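Local coordinates for 5-oxoprolinase subunit A (Thermus thermophilus, PDB 2DFA) that probably cleaves 5-oxoproline to L-glutamate at the cost of ATP, working in a complex with its partner subunits PxpB and PxpC, at the interface of chains A and B. Coordinates in Å, arbitrary orientation; residue numbers count along the deposited sequence, not the author numbering. Chains: chain A/B, Hypothetical UPF0271 protein TTHB195.

Contact 1 and contact 2 are adjoining patches of one two-fold interface, the centres of their C-alpha atoms lying about 5 Å apart. They share A:Tyr18 and B:Phe16: in contact 1 A:Phe16 and B:Phe16 meet at the two-fold and insert into opposite chains, and contact 2 follows B:Phe16 further into chain A, where its own loop neighbours B:Gly14 and B:Ala15 join in. Every arrangement recurs with the chains exchanged, so a short loop is used twice. The deposited assembly holds four copies of the protein, and this pairing may or may not be the one used in solution.

Contact 1: the interface of chains A and B. Residues chain A 11-13, 16, 18, 68; chain B 11-13, 16, 18, 68.
A:Phe16 and B:Phe16 meet at the two-fold, their CB atoms 3.5 Å apart, and each side chain then passes its twin at about a right angle to enter the other subunit. This reciprocal insertion of one side chain is a simple case of a two-fold interface built from one motif used twice. The ring of A:Phe16 is received by B:Glu11, B:Tyr13, B:Tyr18 and B:Leu68. Its rim carbon CE1 comes to 3.3 Å from the backbone carbonyl O of B:Glu11, and B:Tyr18 CB lies in the ring plane at the edge, 3.8 Å from the same CE1. On the other flank CE2 touches the methyl CD1 of B:Leu68 at 3.8 Å, while the ring tip CZ rests against B:Tyr13 CB. The first torsion sets this course: CG stands anti to the carbonyl carbon, chi1 -58°, which swings the ring away from its own carbonyl, on the side of the backbone N, and toward the partner. No polar atom of one side pairs with one of the other here, so shape and apolar burial carry the patch. An alanine in place of A:Phe16 would probably leave a gap between B:Tyr13, B:Tyr18 and B:Leu68 and lose the ring's contact with the B:Glu11 carbonyl. Around the pocket, B:Leu68 lays its other methyl, CD2, 3.5 Å above the ring plane of B:Tyr13, toward the rim; this same methyl meets A:Leu68 CD2 tip to tip at 3.9 Å. Behind the pocket wall, the backbone N of B:Tyr18 gives a hydrogen bond to the hydroxyl OG of B:Ser12, 2.7 Å long and 160° at the hydrogen, tying together the two stretches that line it. In the fold, A:Phe16 and most of its pocket in chain B belong to the loop of each chain between strand 2-9 and helix 21-24, and B:Leu68 comes from the loop between strand 58-62 and helix 80-100.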
ATOM      1  N   GLU A  11       3.940  -9.688 -13.600  1.00 34.40           N
ATOM      2  CA  GLU A  11       3.567  -8.356 -13.136  1.00 36.31           C
ATOM      3  C   GLU A  11       2.137  -8.237 -12.608  1.00 35.28           C
ATOM      4  O   GLU A  11       1.733  -7.172 -12.128  1.00 35.33           O
ATOM      5  CB  GLU A  11       3.848  -7.343 -14.250  1.00 38.44           C
ATOM      6  CG  GLU A  11       5.264  -7.511 -14.792  1.00 43.26           C
ATOM      7  CD  GLU A  11       5.756  -6.334 -15.607  1.00 45.29           C
ATOM      8  OE1 GLU A  11       5.343  -6.198 -16.778  1.00 47.36           O
ATOM      9  OE2 GLU A  11       6.569  -5.550 -15.073  1.00 46.95           O
ATOM     10  N   SER A  12       1.382  -9.333 -12.681  1.00 33.93           N
ATOM     11  CA  SER A  12       0.009  -9.357 -12.182  1.00 34.14           C
ATOM     12  C   SER A  12       0.040  -9.072 -10.681  1.00 34.26           C
ATOM     13  O   SER A  12       1.014  -9.404  -9.996  1.00 32.30           O
ATOM     14  CB  SER A  12      -0.631 -10.732 -12.417  1.00 34.21           C
ATOM     15  OG  SER A  12      -0.719 -11.042 -13.798  1.00 36.88           O
ATOM     16  N   TYR A  13      -1.026  -8.469 -10.168  1.00 33.65           N
ATOM     17  CA  TYR A  13      -1.086  -8.147  -8.747  1.00 34.11           C
ATOM     18  C   TYR A  13      -2.430  -8.564  -8.165  1.00 34.37           C
ATOM     19  O   TYR A  13      -3.469  -7.984  -8.497  1.00 33.65           O
ATOM     20  CB  TYR A  13      -0.880  -6.642  -8.543  1.00 34.86           C
ATOM     21  CG  TYR A  13      -0.660  -6.257  -7.097  1.00 36.16           C
ATOM     22  CD1 TYR A  13       0.622  -6.256  -6.539  1.00 34.79           C
ATOM     23  CD2 TYR A  13      -1.738  -5.917  -6.276  1.00 36.52           C
ATOM     24  CE1 TYR A  13       0.823  -5.925  -5.197  1.00 37.79           C
ATOM     25  CE2 TYR A  13      -1.545  -5.584  -4.934  1.00 37.52           C
ATOM     26  CZ  TYR A  13      -0.268  -5.590  -4.405  1.00 38.53           C
ATOM     27  OH  TYR A  13      -0.085  -5.256  -3.078  1.00 43.30           O
ATOM     28  N   PHE A  16      -5.716  -8.599 -10.060  1.00 35.59           N
ATOM     29  CA  PHE A  16      -5.419  -7.867 -11.294  1.00 37.63           C
ATOM     30  C   PHE A  16      -4.429  -8.586 -12.211  1.00 39.65           C
ATOM     31  O   PHE A  16      -3.216  -8.410 -12.093  1.00 39.57           O
ATOM     32  CB  PHE A  16      -4.869  -6.477 -10.965  1.00 37.07           C
ATOM     33  CG  PHE A  16      -5.796  -5.638 -10.128  1.00 38.69           C
ATOM     34  CD1 PHE A  16      -7.007  -5.181 -10.650  1.00 38.90           C
ATOM     35  CD2 PHE A  16      -5.474  -5.323  -8.813  1.00 37.41           C
ATOM     36  CE1 PHE A  16      -7.882  -4.423  -9.870  1.00 39.46           C
ATOM     37  CE2 PHE A  16      -6.346  -4.565  -8.023  1.00 39.45           C
ATOM     38  CZ  PHE A  16      -7.552  -4.117  -8.555  1.00 39.65           C
ATOM     39  N   TYR A  18      -2.172  -9.289 -15.316  1.00 42.84           N
ATOM     40  CA  TYR A  18      -1.459  -8.382 -16.213  1.00 43.69           C
ATOM     41  C   TYR A  18      -0.518  -9.130 -17.162  1.00 43.69           C
ATOM     42  O   TYR A  18       0.139 -10.095 -16.769  1.00 42.79           O
ATOM     43  CB  TYR A  18      -0.644  -7.368 -15.405  1.00 45.87           C
ATOM     44  CG  TYR A  18      -0.116  -6.216 -16.233  1.00 48.12           C
ATOM     45  CD1 TYR A  18      -0.884  -5.067 -16.429  1.00 48.48           C
ATOM     46  CD2 TYR A  18       1.141  -6.283 -16.839  1.00 49.17           C
ATOM     47  CE1 TYR A  18      -0.414  -4.012 -17.208  1.00 50.30           C
ATOM     48  CE2 TYR A  18       1.619  -5.233 -17.623  1.00 50.30           C
ATOM     49  CZ  TYR A  18       0.835  -4.102 -17.802  1.00 50.94           C
ATOM     50  OH  TYR A  18       1.299  -3.061 -18.574  1.00 53.52           O
ATOM     51  N   LEU A  68       3.161   1.217  -6.874  1.00 29.97           N
ATOM     52  CA  LEU A  68       2.250   0.244  -7.471  1.00 30.80           C
ATOM     53  C   LEU A  68       1.232   0.876  -8.416  1.00 31.54           C
ATOM     54  O   LEU A  68       1.090   0.446  -9.563  1.00 31.42           O
ATOM     55  CB  LEU A  68       1.511  -0.526  -6.376  1.00 33.24           C
ATOM     56  CG  LEU A  68       0.567  -1.638  -6.849  1.00 34.41           C
ATOM     57  CD1 LEU A  68       1.348  -2.664  -7.667  1.00 33.71           C
ATOM     58  CD2 LEU A  68      -0.083  -2.297  -5.641  1.00 34.66           C
TER
ATOM     59  N   GLU B  11     -13.283  -0.582 -10.842  1.00 34.40           N
ATOM     60  CA  GLU B  11     -12.401  -1.354  -9.974  1.00 36.31           C
ATOM     61  C   GLU B  11     -10.953  -1.454 -10.454  1.00 35.28           C
ATOM     62  O   GLU B  11     -10.102  -2.027  -9.765  1.00 35.33           O
ATOM     63  CB  GLU B  11     -13.017  -2.736  -9.738  1.00 38.44           C
ATOM     64  CG  GLU B  11     -14.475  -2.614  -9.304  1.00 43.26           C
ATOM     65  CD  GLU B  11     -15.044  -3.875  -8.689  1.00 45.29           C
ATOM     66  OE1 GLU B  11     -15.366  -4.819  -9.441  1.00 47.36           O
ATOM     67  OE2 GLU B  11     -15.178  -3.912  -7.448  1.00 46.95           O
ATOM     68  N   SER B  12     -10.673  -0.880 -11.625  1.00 33.93           N
ATOM     69  CA  SER B  12      -9.321  -0.879 -12.178  1.00 34.14           C
ATOM     70  C   SER B  12      -8.408  -0.126 -11.210  1.00 34.26           C
ATOM     71  O   SER B  12      -8.851   0.789 -10.507  1.00 32.30           O
ATOM     72  CB  SER B  12      -9.292  -0.175 -13.542  1.00 34.21           C
ATOM     73  OG  SER B  12     -10.097  -0.847 -14.497  1.00 36.88           O
ATOM     74  N   TYR B  13      -7.135  -0.501 -11.180  1.00 33.65           N
ATOM     75  CA  TYR B  13      -6.188   0.151 -10.283  1.00 34.11           C
ATOM     76  C   TYR B  13      -4.906   0.500 -11.027  1.00 34.37           C
ATOM     77  O   TYR B  13      -4.148  -0.389 -11.429  1.00 33.65           O
ATOM     78  CB  TYR B  13      -5.865  -0.773  -9.103  1.00 34.86           C
ATOM     79  CG  TYR B  13      -5.107  -0.082  -7.991  1.00 36.16           C
ATOM     80  CD1 TYR B  13      -5.784   0.583  -6.964  1.00 34.79           C
ATOM     81  CD2 TYR B  13      -3.711  -0.072  -7.977  1.00 36.52           C
ATOM     82  CE1 TYR B  13      -5.085   1.241  -5.950  1.00 37.79           C
ATOM     83  CE2 TYR B  13      -3.005   0.583  -6.967  1.00 37.52           C
ATOM     84  CZ  TYR B  13      -3.695   1.234  -5.962  1.00 38.53           C
ATOM     85  OH  TYR B  13      -2.990   1.876  -4.965  1.00 43.30           O
ATOM     86  N   PHE B  16      -3.450  -1.477 -13.919  1.00 35.59           N
ATOM     87  CA  PHE B  16      -4.217  -2.725 -13.914  1.00 37.63           C
ATOM     88  C   PHE B  16      -5.693  -2.540 -14.269  1.00 39.65           C
ATOM     89  O   PHE B  16      -6.527  -2.299 -13.394  1.00 39.57           O
ATOM     90  CB  PHE B  16      -4.118  -3.402 -12.544  1.00 37.07           C
ATOM     91  CG  PHE B  16      -2.708  -3.710 -12.119  1.00 38.69           C
ATOM     92  CD1 PHE B  16      -1.956  -4.670 -12.795  1.00 38.90           C
ATOM     93  CD2 PHE B  16      -2.123  -3.026 -11.059  1.00 37.41           C
ATOM     94  CE1 PHE B  16      -0.639  -4.943 -12.421  1.00 39.46           C
ATOM     95  CE2 PHE B  16      -0.802  -3.292 -10.677  1.00 39.45           C
ATOM     96  CZ  PHE B  16      -0.062  -4.252 -11.362  1.00 39.65           C
ATOM     97  N   TYR B  18      -9.416  -3.450 -15.000  1.00 42.84           N
ATOM     98  CA  TYR B  18     -10.271  -4.511 -14.472  1.00 43.69           C
ATOM     99  C   TYR B  18     -11.734  -4.337 -14.888  1.00 43.69           C
ATOM    100  O   TYR B  18     -12.253  -3.220 -14.921  1.00 42.79           O
ATOM    101  CB  TYR B  18     -10.193  -4.543 -12.942  1.00 45.87           C
ATOM    102  CG  TYR B  18     -10.802  -5.785 -12.329  1.00 48.12           C
ATOM    103  CD1 TYR B  18     -10.038  -6.938 -12.143  1.00 48.48           C
ATOM    104  CD2 TYR B  18     -12.148  -5.816 -11.955  1.00 49.17           C
ATOM    105  CE1 TYR B  18     -10.599  -8.093 -11.600  1.00 50.30           C
ATOM    106  CE2 TYR B  18     -12.719  -6.967 -11.413  1.00 50.30           C
ATOM    107  CZ  TYR B  18     -11.937  -8.101 -11.239  1.00 50.94           C
ATOM    108  OH  TYR B  18     -12.492  -9.241 -10.706  1.00 53.52           O
ATOM    109  N   LEU B  68      -6.140  -4.492  -0.920  1.00 29.97           N
ATOM    110  CA  LEU B  68      -6.012  -4.379  -2.370  1.00 30.80           C
ATOM    111  C   LEU B  68      -5.612  -5.690  -3.041  1.00 31.54           C
ATOM    112  O   LEU B  68      -6.269  -6.138  -3.984  1.00 31.42           O
ATOM    113  CB  LEU B  68      -4.990  -3.298  -2.726  1.00 33.24           C
ATOM    114  CG  LEU B  68      -4.799  -3.013  -4.220  1.00 34.41           C
ATOM    115  CD1 LEU B  68      -6.129  -2.592  -4.840  1.00 33.71           C
ATOM    116  CD2 LEU B  68      -3.754  -1.920  -4.396  1.00 34.66           C
TER

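Contact 2: the interface of chains A and B. Residues chain A 18, 38, 69, 71; chain B 14-16.
A:Phe71 and A:Tyr18 both hold CG anti to the backbone N (chi1 -161° and -168°), and their rings thereby stand beside the incoming B:Ala15 and B:Phe16. In this LamB/PxpA family protein the patch illustrates how a short loop can be packed between aromatic rings and a backbone carbonyl. A:Phe71 meets the loop at its base and along its ring: its CB touches the methyl CB of B:Ala15 at 3.8 Å, and further along the ring the edge carbon CE1 approaches the tip CZ of B:Phe16 at 3.9 Å, the two side chains crossing at about a right angle. A:Tyr18, besides its place against B:Phe16, brings CE1 to 3.8 Å from the backbone O of B:Ala15. At the other end of the loop, B:Gly14 lies against A:Val69: the valine carbonyl O is 3.2 Å from the glycine CA, and the methyl CG2 is 3.8 Å from that same CA. No polar pair bridges the chains within this patch. The receiving aromatics also support one another inside chain A. A:Phe71 CE1 sits over the centre of the A:Tyr18 ring, 4.2 Å above its plane, and the imidazole of A:His38 stands edge-on, its CD2 over the centre of a face of the A:Phe71 ring, which probably restrains that ring.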
ATOM      1  N   TYR A  18      -2.172  -9.289 -15.316  1.00 42.84           N
ATOM      2  CA  TYR A  18      -1.459  -8.382 -16.213  1.00 43.69           C
ATOM      3  C   TYR A  18      -0.518  -9.130 -17.162  1.00 43.69           C
ATOM      4  O   TYR A  18       0.139 -10.095 -16.769  1.00 42.79           O
ATOM      5  CB  TYR A  18      -0.644  -7.368 -15.405  1.00 45.87           C
ATOM      6  CG  TYR A  18      -0.116  -6.216 -16.233  1.00 48.12           C
ATOM      7  CD1 TYR A  18      -0.884  -5.067 -16.429  1.00 48.48           C
ATOM      8  CD2 TYR A  18       1.141  -6.283 -16.839  1.00 49.17           C
ATOM      9  CE1 TYR A  18      -0.414  -4.012 -17.208  1.00 50.30           C
ATOM     10  CE2 TYR A  18       1.619  -5.233 -17.623  1.00 50.30           C
ATOM     11  CZ  TYR A  18       0.835  -4.102 -17.802  1.00 50.94           C
ATOM     12  OH  TYR A  18       1.299  -3.061 -18.574  1.00 53.52           O
ATOM     13  N   HIS A  38       6.198  -2.677  -8.099  1.00 31.57           N
ATOM     14  CA  HIS A  38       5.426  -2.047  -9.149  1.00 34.20           C
ATOM     15  C   HIS A  38       4.447  -3.047  -9.741  1.00 34.94           C
ATOM     16  O   HIS A  38       3.644  -2.731 -10.609  1.00 35.64           O
ATOM     17  CB  HIS A  38       6.393  -1.562 -10.229  1.00 35.96           C
ATOM     18  CG  HIS A  38       7.022  -2.747 -10.915  1.00 37.63           C
ATOM     19  ND1 HIS A  38       8.138  -3.367 -10.456  1.00 40.74           N
ATOM     20  CD2 HIS A  38       6.611  -3.384 -12.091  1.00 39.33           C
ATOM     21  CE1 HIS A  38       8.391  -4.356 -11.336  1.00 38.78           C
ATOM     22  NE2 HIS A  38       7.494  -4.390 -12.324  1.00 40.38           N
ATOM     23  N   VAL A  69       0.524   1.896  -7.938  1.00 30.15           N
ATOM     24  CA  VAL A  69      -0.485   2.535  -8.768  1.00 32.20           C
ATOM     25  C   VAL A  69       0.129   3.084 -10.048  1.00 31.95           C
ATOM     26  O   VAL A  69      -0.519   3.093 -11.095  1.00 33.05           O
ATOM     27  CB  VAL A  69      -1.238   3.665  -7.989  1.00 33.69           C
ATOM     28  CG1 VAL A  69      -0.310   4.839  -7.710  1.00 32.62           C
ATOM     29  CG2 VAL A  69      -2.460   4.114  -8.777  1.00 36.35           C
ATOM     30  N   PHE A  71       2.723   1.757 -11.491  1.00 32.80           N
ATOM     31  CA  PHE A  71       3.384   0.619 -12.140  1.00 34.20           C
ATOM     32  C   PHE A  71       4.893   0.836 -12.271  1.00 34.18           C
ATOM     33  O   PHE A  71       5.531   0.323 -13.199  1.00 32.01           O
ATOM     34  CB  PHE A  71       2.774   0.367 -13.526  1.00 35.79           C
ATOM     35  CG  PHE A  71       3.057  -1.010 -14.072  1.00 37.83           C
ATOM     36  CD1 PHE A  71       2.547  -2.143 -13.437  1.00 38.15           C
ATOM     37  CD2 PHE A  71       3.825  -1.176 -15.225  1.00 38.67           C
ATOM     38  CE1 PHE A  71       2.799  -3.425 -13.942  1.00 40.23           C
ATOM     39  CE2 PHE A  71       4.082  -2.452 -15.738  1.00 39.54           C
ATOM     40  CZ  PHE A  71       3.566  -3.578 -15.093  1.00 39.37           C
TER
ATOM     41  N   GLY B  14      -4.658   1.795 -11.195  1.00 33.46           N
ATOM     42  CA  GLY B  14      -3.467   2.225 -11.904  1.00 33.53           C
ATOM     43  C   GLY B  14      -3.415   1.623 -13.298  1.00 35.15           C
ATOM     44  O   GLY B  14      -4.360   1.754 -14.077  1.00 32.35           O
ATOM     45  N   ALA B  15      -2.311   0.953 -13.608  1.00 35.39           N
ATOM     46  CA  ALA B  15      -2.126   0.322 -14.908  1.00 36.31           C
ATOM     47  C   ALA B  15      -2.924  -0.977 -15.037  1.00 37.53           C
ATOM     48  O   ALA B  15      -3.060  -1.512 -16.138  1.00 37.51           O
ATOM     49  CB  ALA B  15      -0.638   0.043 -15.142  1.00 37.56           C
ATOM     50  N   PHE B  16      -3.450  -1.477 -13.919  1.00 35.59           N
ATOM     51  CA  PHE B  16      -4.217  -2.725 -13.914  1.00 37.63           C
ATOM     52  C   PHE B  16      -5.693  -2.540 -14.269  1.00 39.65           C
ATOM     53  O   PHE B  16      -6.527  -2.299 -13.394  1.00 39.57           O
ATOM     54  CB  PHE B  16      -4.118  -3.402 -12.544  1.00 37.07           C
ATOM     55  CG  PHE B  16      -2.708  -3.710 -12.119  1.00 38.69           C
ATOM     56  CD1 PHE B  16      -1.956  -4.670 -12.795  1.00 38.90           C
ATOM     57  CD2 PHE B  16      -2.123  -3.026 -11.059  1.00 37.41           C
ATOM     58  CE1 PHE B  16      -0.639  -4.943 -12.421  1.00 39.46           C
ATOM     59  CE2 PHE B  16      -0.802  -3.292 -10.677  1.00 39.45           C
ATOM     60  CZ  PHE B  16      -0.062  -4.252 -11.362  1.00 39.65           C
TER